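Side-chain contacts in hydrogenase expression/formation protein (hypb) (Archaeoglobus fulgidus, PDB 2WSM), which probably acts as a GTP-hydrolysing, nickel- and zinc-binding maturation factor for hydrogenase that dimerises in a GTP-dependent way: residues H149-I152 against F153-A156; D72-R75 against V76-G80. All coordinates share one frame; numbering follows the deposited sequence.

Contact 1: residues H149-I152 against F153-A156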
ATOM      1  N   HIS A 149       9.636   0.062   4.470  1.00 29.34           N
ATOM      2  CA  HIS A 149       8.176  -0.089   4.570  1.00 28.36           C
ATOM      3  C   HIS A 149       7.640   0.099   5.985  1.00 25.11           C
ATOM      4  O   HIS A 149       7.067  -0.818   6.569  1.00 29.11           O
ATOM      5  CB  HIS A 149       7.737  -1.449   4.007  1.00 27.94           C
ATOM      6  CG  HIS A 149       8.113  -1.646   2.574  1.00 25.77           C
ATOM      7  ND1 HIS A 149       9.231  -2.352   2.190  1.00 25.95           N
ATOM      8  CD2 HIS A 149       7.549  -1.183   1.433  1.00 26.23           C
ATOM      9  CE1 HIS A 149       9.326  -2.339   0.871  1.00 28.18           C
ATOM     10  NE2 HIS A 149       8.319  -1.632   0.388  1.00 29.72           N
ATOM     11  N   PRO A 150       7.810   1.303   6.532  1.00 26.47           N
ATOM     12  CA  PRO A 150       7.379   1.602   7.900  1.00 28.31           C
ATOM     13  C   PRO A 150       5.875   1.451   8.078  1.00 23.58           C
ATOM     14  O   PRO A 150       5.448   0.993   9.132  1.00 25.74           O
ATOM     15  CB  PRO A 150       7.759   3.078   8.080  1.00 27.16           C
ATOM     16  CG  PRO A 150       8.721   3.380   6.985  1.00 31.10           C
ATOM     17  CD  PRO A 150       8.388   2.477   5.857  1.00 26.69           C
ATOM     18  N   GLU A 151       5.089   1.853   7.082  1.00 23.74           N
ATOM     19  CA  GLU A 151       3.637   1.881   7.239  1.00 23.48           C
ATOM     20  C   GLU A 151       3.064   0.504   7.563  1.00 24.50           C
ATOM     21  O   GLU A 151       2.273   0.356   8.498  1.00 24.74           O
ATOM     22  CB  GLU A 151       2.938   2.448   5.994  1.00 25.38           C
ATOM     23  CG  GLU A 151       3.197   3.921   5.710  1.00 25.41           C
ATOM     24  CD  GLU A 151       4.224   4.145   4.612  1.00 32.67           C
ATOM     25  OE1 GLU A 151       3.970   5.008   3.749  1.00 37.50           O
ATOM     26  OE2 GLU A 151       5.274   3.459   4.598  1.00 27.02           O
ATOM     27  N   ILE A 152       3.464  -0.505   6.794  1.00 22.77           N
ATOM     28  CA  ILE A 152       2.926  -1.833   7.007  1.00 18.62           C
ATOM     29  C   ILE A 152       3.488  -2.478   8.266  1.00 20.12           C
ATOM     30  O   ILE A 152       2.765  -3.181   8.977  1.00 17.13           O
ATOM     31  CB  ILE A 152       3.108  -2.753   5.785  1.00 19.99           C
ATOM     32  CG1 ILE A 152       2.199  -3.982   5.919  1.00 22.46           C
ATOM     33  CG2 ILE A 152       4.559  -3.165   5.616  1.00 19.69           C
ATOM     34  CD1 ILE A 152       1.811  -4.612   4.586  1.00 24.50           C
ATOM     35  N   PHE A 153       4.763  -2.233   8.562  1.00 22.06           N
ATOM     36  CA  PHE A 153       5.368  -2.877   9.733  1.00 22.82           C
ATOM     37  C   PHE A 153       4.830  -2.284  11.028  1.00 22.18           C
ATOM     38  O   PHE A 153       4.827  -2.942  12.057  1.00 25.26           O
ATOM     39  CB  PHE A 153       6.898  -2.886   9.669  1.00 19.64           C
ATOM     40  CG  PHE A 153       7.444  -3.922   8.721  1.00 20.35           C
ATOM     41  CD1 PHE A 153       7.874  -3.569   7.449  1.00 18.72           C
ATOM     42  CD2 PHE A 153       7.478  -5.264   9.091  1.00 23.50           C
ATOM     43  CE1 PHE A 153       8.345  -4.521   6.572  1.00 23.15           C
ATOM     44  CE2 PHE A 153       7.950  -6.233   8.218  1.00 22.46           C
ATOM     45  CZ  PHE A 153       8.380  -5.868   6.956  1.00 21.29           C
ATOM     46  N   ARG A 154       4.321  -1.059  10.950  1.00 21.06           N
ATOM     47  CA  ARG A 154       3.699  -0.418  12.099  1.00 25.84           C
ATOM     48  C   ARG A 154       2.388  -1.071  12.539  1.00 27.79           C
ATOM     49  O   ARG A 154       2.035  -0.998  13.711  1.00 29.17           O
ATOM     50  CB  ARG A 154       3.465   1.068  11.834  1.00 23.52           C
ATOM     51  CG  ARG A 154       4.391   1.995  12.595  1.00 30.31           C
ATOM     52  CD  ARG A 154       4.141   3.458  12.213  1.00 36.17           C
ATOM     53  NE  ARG A 154       4.895   3.849  11.025  1.00 42.80           N
ATOM     54  CZ  ARG A 154       4.447   4.687  10.091  1.00 48.93           C
ATOM     55  NH1 ARG A 154       5.204   4.983   9.038  1.00 39.72           N
ATOM     56  NH2 ARG A 154       3.234   5.221  10.199  1.00 49.51           N
ATOM     57  N   VAL A 155       1.666  -1.696  11.611  1.00 25.41           N
ATOM     58  CA  VAL A 155       0.328  -2.196  11.924  1.00 23.62           C
ATOM     59  C   VAL A 155       0.374  -3.609  12.498  1.00 25.99           C
ATOM     60  O   VAL A 155      -0.629  -4.125  12.988  1.00 29.05           O
ATOM     61  CB  VAL A 155      -0.633  -2.128  10.697  1.00 28.12           C
ATOM     62  CG1 VAL A 155      -0.637  -0.724  10.089  1.00 23.72           C
ATOM     63  CG2 VAL A 155      -0.263  -3.168   9.640  1.00 26.05           C
ATOM     64  N   ALA A 156       1.555  -4.217  12.457  1.00 22.65           N
ATOM     65  CA  ALA A 156       1.723  -5.601  12.879  1.00 22.96           C
ATOM     66  C   ALA A 156       1.644  -5.802  14.396  1.00 27.17           C
ATOM     67  O   ALA A 156       2.119  -4.975  15.169  1.00 25.89           O
ATOM     68  CB  ALA A 156       3.027  -6.146  12.346  1.00 22.96           C
TER
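The start of helix 150-154, with His149 at its N-cap, brings the ring of Phe153 against the His149 carbonyl. The O of His149 approaches the ring edge close to its plane, 3.0 Å from CD1 of Phe153, and also takes a weak hydrogen bond from the Phe153 N at 3.4 Å. With CG of Phe153 anti to its carbonyl carbon (chi1 -76°), the ring lies beside both His149 CB and Ile152 CG2, the latter 3.8 Å from Phe153 CD1. Within the nucleotide-binding domain this short helix leads from strand 132-138 to strand 158-162, and Phe153 reaches back onto Val135 and Val137 of the former. A serine in its place would probably open a gap over those two valines and leave the His149 carbonyl without its aromatic C-H neighbour. Arg154 N donates a hydrogen bond to Pro150 O at 3.0 Å. The Arg154 side chain bends at chi3 (-86°) and returns along the same turn: NH1 meets Pro150 CB at the guanidinium edge, 3.3 Å away, while Glu151 CA sits 3.9 Å above one face of the Arg154 group. Glu151 OE2 stays 4.7 Å from Arg154 NH1, which hydrogen-bonds instead to Lys148 O of the second subunit. One residue further on, Val155 N hydrogen-bonds to Ile152 O at 3.2 Å from above the carbonyl plane, 64° out of it.

Contact 2: residues D72-R75 against V76-G80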
ATOM      1  N   ASP A  72      -0.468 -26.701  -3.863  1.00 40.95           N
ATOM      2  CA  ASP A  72      -0.646 -26.080  -2.558  1.00 39.64           C
ATOM      3  C   ASP A  72      -2.104 -26.089  -2.115  1.00 38.22           C
ATOM      4  O   ASP A  72      -2.388 -26.209  -0.930  1.00 39.25           O
ATOM      5  CB  ASP A  72      -0.083 -24.658  -2.550  1.00 38.91           C
ATOM      6  CG  ASP A  72       1.424 -24.634  -2.410  1.00 40.42           C
ATOM      7  OD1 ASP A  72       1.961 -25.458  -1.640  1.00 41.05           O
ATOM      8  OD2 ASP A  72       2.069 -23.793  -3.069  1.00 42.18           O
ATOM      9  N   TYR A  73      -3.030 -25.972  -3.061  1.00 40.43           N
ATOM     10  CA  TYR A  73      -4.442 -26.081  -2.716  1.00 45.88           C
ATOM     11  C   TYR A  73      -4.801 -27.493  -2.265  1.00 48.83           C
ATOM     12  O   TYR A  73      -5.545 -27.679  -1.302  1.00 48.55           O
ATOM     13  CB  TYR A  73      -5.343 -25.625  -3.863  1.00 46.58           C
ATOM     14  CG  TYR A  73      -5.682 -24.163  -3.765  1.00 45.32           C
ATOM     15  CD1 TYR A  73      -6.579 -23.705  -2.812  1.00 46.76           C
ATOM     16  CD2 TYR A  73      -5.090 -23.237  -4.609  1.00 40.77           C
ATOM     17  CE1 TYR A  73      -6.883 -22.362  -2.709  1.00 45.45           C
ATOM     18  CE2 TYR A  73      -5.389 -21.902  -4.520  1.00 44.16           C
ATOM     19  CZ  TYR A  73      -6.282 -21.465  -3.568  1.00 43.54           C
ATOM     20  OH  TYR A  73      -6.571 -20.125  -3.481  1.00 42.95           O
ATOM     21  N   GLU A  74      -4.258 -28.483  -2.961  1.00 47.98           N
ATOM     22  CA  GLU A  74      -4.424 -29.864  -2.549  1.00 46.72           C
ATOM     23  C   GLU A  74      -3.843 -30.048  -1.161  1.00 47.84           C
ATOM     24  O   GLU A  74      -4.451 -30.677  -0.299  1.00 50.47           O
ATOM     25  CB  GLU A  74      -3.719 -30.800  -3.526  1.00 48.54           C
ATOM     26  CG  GLU A  74      -4.050 -32.260  -3.308  1.00 59.65           C
ATOM     27  CD  GLU A  74      -3.799 -33.098  -4.545  1.00 70.22           C
ATOM     28  OE1 GLU A  74      -2.689 -33.006  -5.117  1.00 71.13           O
ATOM     29  OE2 GLU A  74      -4.716 -33.848  -4.944  1.00 67.29           O
ATOM     30  N   ARG A  75      -2.665 -29.483  -0.937  1.00 44.33           N
ATOM     31  CA  ARG A  75      -1.979 -29.704   0.324  1.00 48.99           C
ATOM     32  C   ARG A  75      -2.786 -29.185   1.516  1.00 48.36           C
ATOM     33  O   ARG A  75      -2.881 -29.856   2.546  1.00 43.40           O
ATOM     34  CB  ARG A  75      -0.575 -29.101   0.300  1.00 46.38           C
ATOM     35  CG  ARG A  75       0.290 -29.537   1.468  1.00 46.38           C
ATOM     36  CD  ARG A  75       1.708 -29.017   1.326  1.00 49.21           C
ATOM     37  NE  ARG A  75       2.401 -28.957   2.612  1.00 50.33           N
ATOM     38  CZ  ARG A  75       3.640 -28.501   2.771  1.00 50.84           C
ATOM     39  NH1 ARG A  75       4.329 -28.069   1.721  1.00 46.51           N
ATOM     40  NH2 ARG A  75       4.192 -28.481   3.976  1.00 50.69           N
ATOM     41  N   VAL A  76      -3.377 -28.001   1.372  1.00 46.27           N
ATOM     42  CA  VAL A  76      -4.150 -27.420   2.465  1.00 44.47           C
ATOM     43  C   VAL A  76      -5.491 -28.123   2.637  1.00 49.44           C
ATOM     44  O   VAL A  76      -5.932 -28.364   3.761  1.00 51.98           O
ATOM     45  CB  VAL A  76      -4.384 -25.902   2.285  1.00 47.80           C
ATOM     46  CG1 VAL A  76      -3.064 -25.173   2.126  1.00 40.58           C
ATOM     47  CG2 VAL A  76      -5.299 -25.629   1.100  1.00 52.01           C
ATOM     48  N   ARG A  77      -6.129 -28.457   1.520  1.00 46.79           N
ATOM     49  CA  ARG A  77      -7.438 -29.098   1.550  1.00 51.29           C
ATOM     50  C   ARG A  77      -7.341 -30.556   1.998  1.00 57.38           C
ATOM     51  O   ARG A  77      -8.314 -31.140   2.475  1.00 55.89           O
ATOM     52  CB  ARG A  77      -8.103 -29.003   0.175  1.00 52.02           C
ATOM     53  CG  ARG A  77      -8.747 -27.654  -0.096  1.00 52.36           C
ATOM     54  CD  ARG A  77      -8.900 -27.387  -1.581  1.00 54.89           C
ATOM     55  NE  ARG A  77      -9.290 -26.002  -1.835  1.00 57.71           N
ATOM     56  CZ  ARG A  77      -9.195 -25.397  -3.017  1.00 60.95           C
ATOM     57  NH1 ARG A  77      -8.718 -26.053  -4.068  1.00 60.03           N
ATOM     58  NH2 ARG A  77      -9.574 -24.131  -3.147  1.00 56.83           N
ATOM     59  N   ARG A  78      -6.152 -31.129   1.855  1.00 52.13           N
ATOM     60  CA  ARG A  78      -5.932 -32.533   2.159  1.00 52.08           C
ATOM     61  C   ARG A  78      -6.273 -32.879   3.604  1.00 55.97           C
ATOM     62  O   ARG A  78      -6.645 -34.015   3.905  1.00 53.82           O
ATOM     63  CB  ARG A  78      -4.481 -32.900   1.863  1.00 52.88           C
ATOM     64  CG  ARG A  78      -4.089 -34.313   2.251  1.00 59.71           C
ATOM     65  CD  ARG A  78      -2.601 -34.489   2.059  1.00 57.82           C
ATOM     66  NE  ARG A  78      -2.163 -33.815   0.842  1.00 60.93           N
ATOM     67  CZ  ARG A  78      -0.894 -33.573   0.538  1.00 63.80           C
ATOM     68  NH1 ARG A  78       0.066 -33.951   1.372  1.00 68.05           N
ATOM     69  NH2 ARG A  78      -0.586 -32.953  -0.595  1.00 54.71           N
ATOM     70  N   PHE A  79      -6.147 -31.902   4.496  1.00 55.06           N
ATOM     71  CA  PHE A  79      -6.413 -32.132   5.912  1.00 54.20           C
ATOM     72  C   PHE A  79      -7.878 -31.882   6.260  1.00 52.81           C
ATOM     73  O   PHE A  79      -8.228 -31.679   7.423  1.00 56.03           O
ATOM     74  CB  PHE A  79      -5.489 -31.277   6.790  1.00 52.83           C
ATOM     75  CG  PHE A  79      -4.044 -31.682   6.718  1.00 54.95           C
ATOM     76  CD1 PHE A  79      -3.556 -32.694   7.531  1.00 57.51           C
ATOM     77  CD2 PHE A  79      -3.177 -31.062   5.830  1.00 50.01           C
ATOM     78  CE1 PHE A  79      -2.226 -33.080   7.465  1.00 56.67           C
ATOM     79  CE2 PHE A  79      -1.847 -31.441   5.759  1.00 50.93           C
ATOM     80  CZ  PHE A  79      -1.370 -32.452   6.576  1.00 53.56           C
ATOM     81  N   GLY A  80      -8.731 -31.908   5.243  1.00 50.77           N
ATOM     82  CA  GLY A  80     -10.155 -31.730   5.445  1.00 49.80           C
ATOM     83  C   GLY A  80     -10.466 -30.313   5.871  1.00 51.06           C
ATOM     84  O   GLY A  80     -11.617 -29.965   6.136  1.00 54.30           O
TER
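CD1 of Tyr73 lies over one face of the Arg77 guanidinium, offset toward its rim, with the two planes 28° apart. Arg77 NH2 comes to 3.0 Å from Tyr73 CD1, so short an approach that the exact placing of this exposed arginine is doubtful. The guanidinium of Arg78 has Arg75 CG 3.9 Å above one of its faces, and the Phe79 ring meets Arg75 O obliquely. All belong to helix 70-77 and its exit turn, the helical part of the beta-alpha-beta unit between strands 60-64 and 82-85. Arg75 reaches across to helix 43-54, CG anti to the backbone N (chi1 -168°) and the chain extended, and its NE forms a salt bridge with Glu52 there. Glu74 OE1 lies 5.0 Å from Arg78 NH2, opposite charges near each other but not in contact. Helical hydrogen bonds run from Val76 N to Asp72 O and from Arg77 N to Tyr73 O, the latter 3.0 Å long. A type I turn follows, closed by Gly80 N on Arg77 O at 2.9 Å. On the buried side Val76 rests on Ala83 of strand 82-85, and CG2 of Val76 is 3.2 Å from the backbone O of Tyr73.

Contacts 1 and 2 lie on opposite sides of the chain's centre, with their own centres 31 Å apart and their nearest atoms about 19 Å from each other. Contact 2 comes first along the chain, beside strand 82-85, outermost in the parallel sheet within this chain, whereas contact 1 follows the more central strand 132-138. Only contact 2 touches the residues of the probable P-loop, through the side chain of Asp72; that of Ile152 in contact 1 lies near them without touching. They differ in their surroundings, since His149, Pro150, Glu151 and Arg154 of contact 1 meet the second subunit, while no other protein chain of the assembly touches residues 72-80.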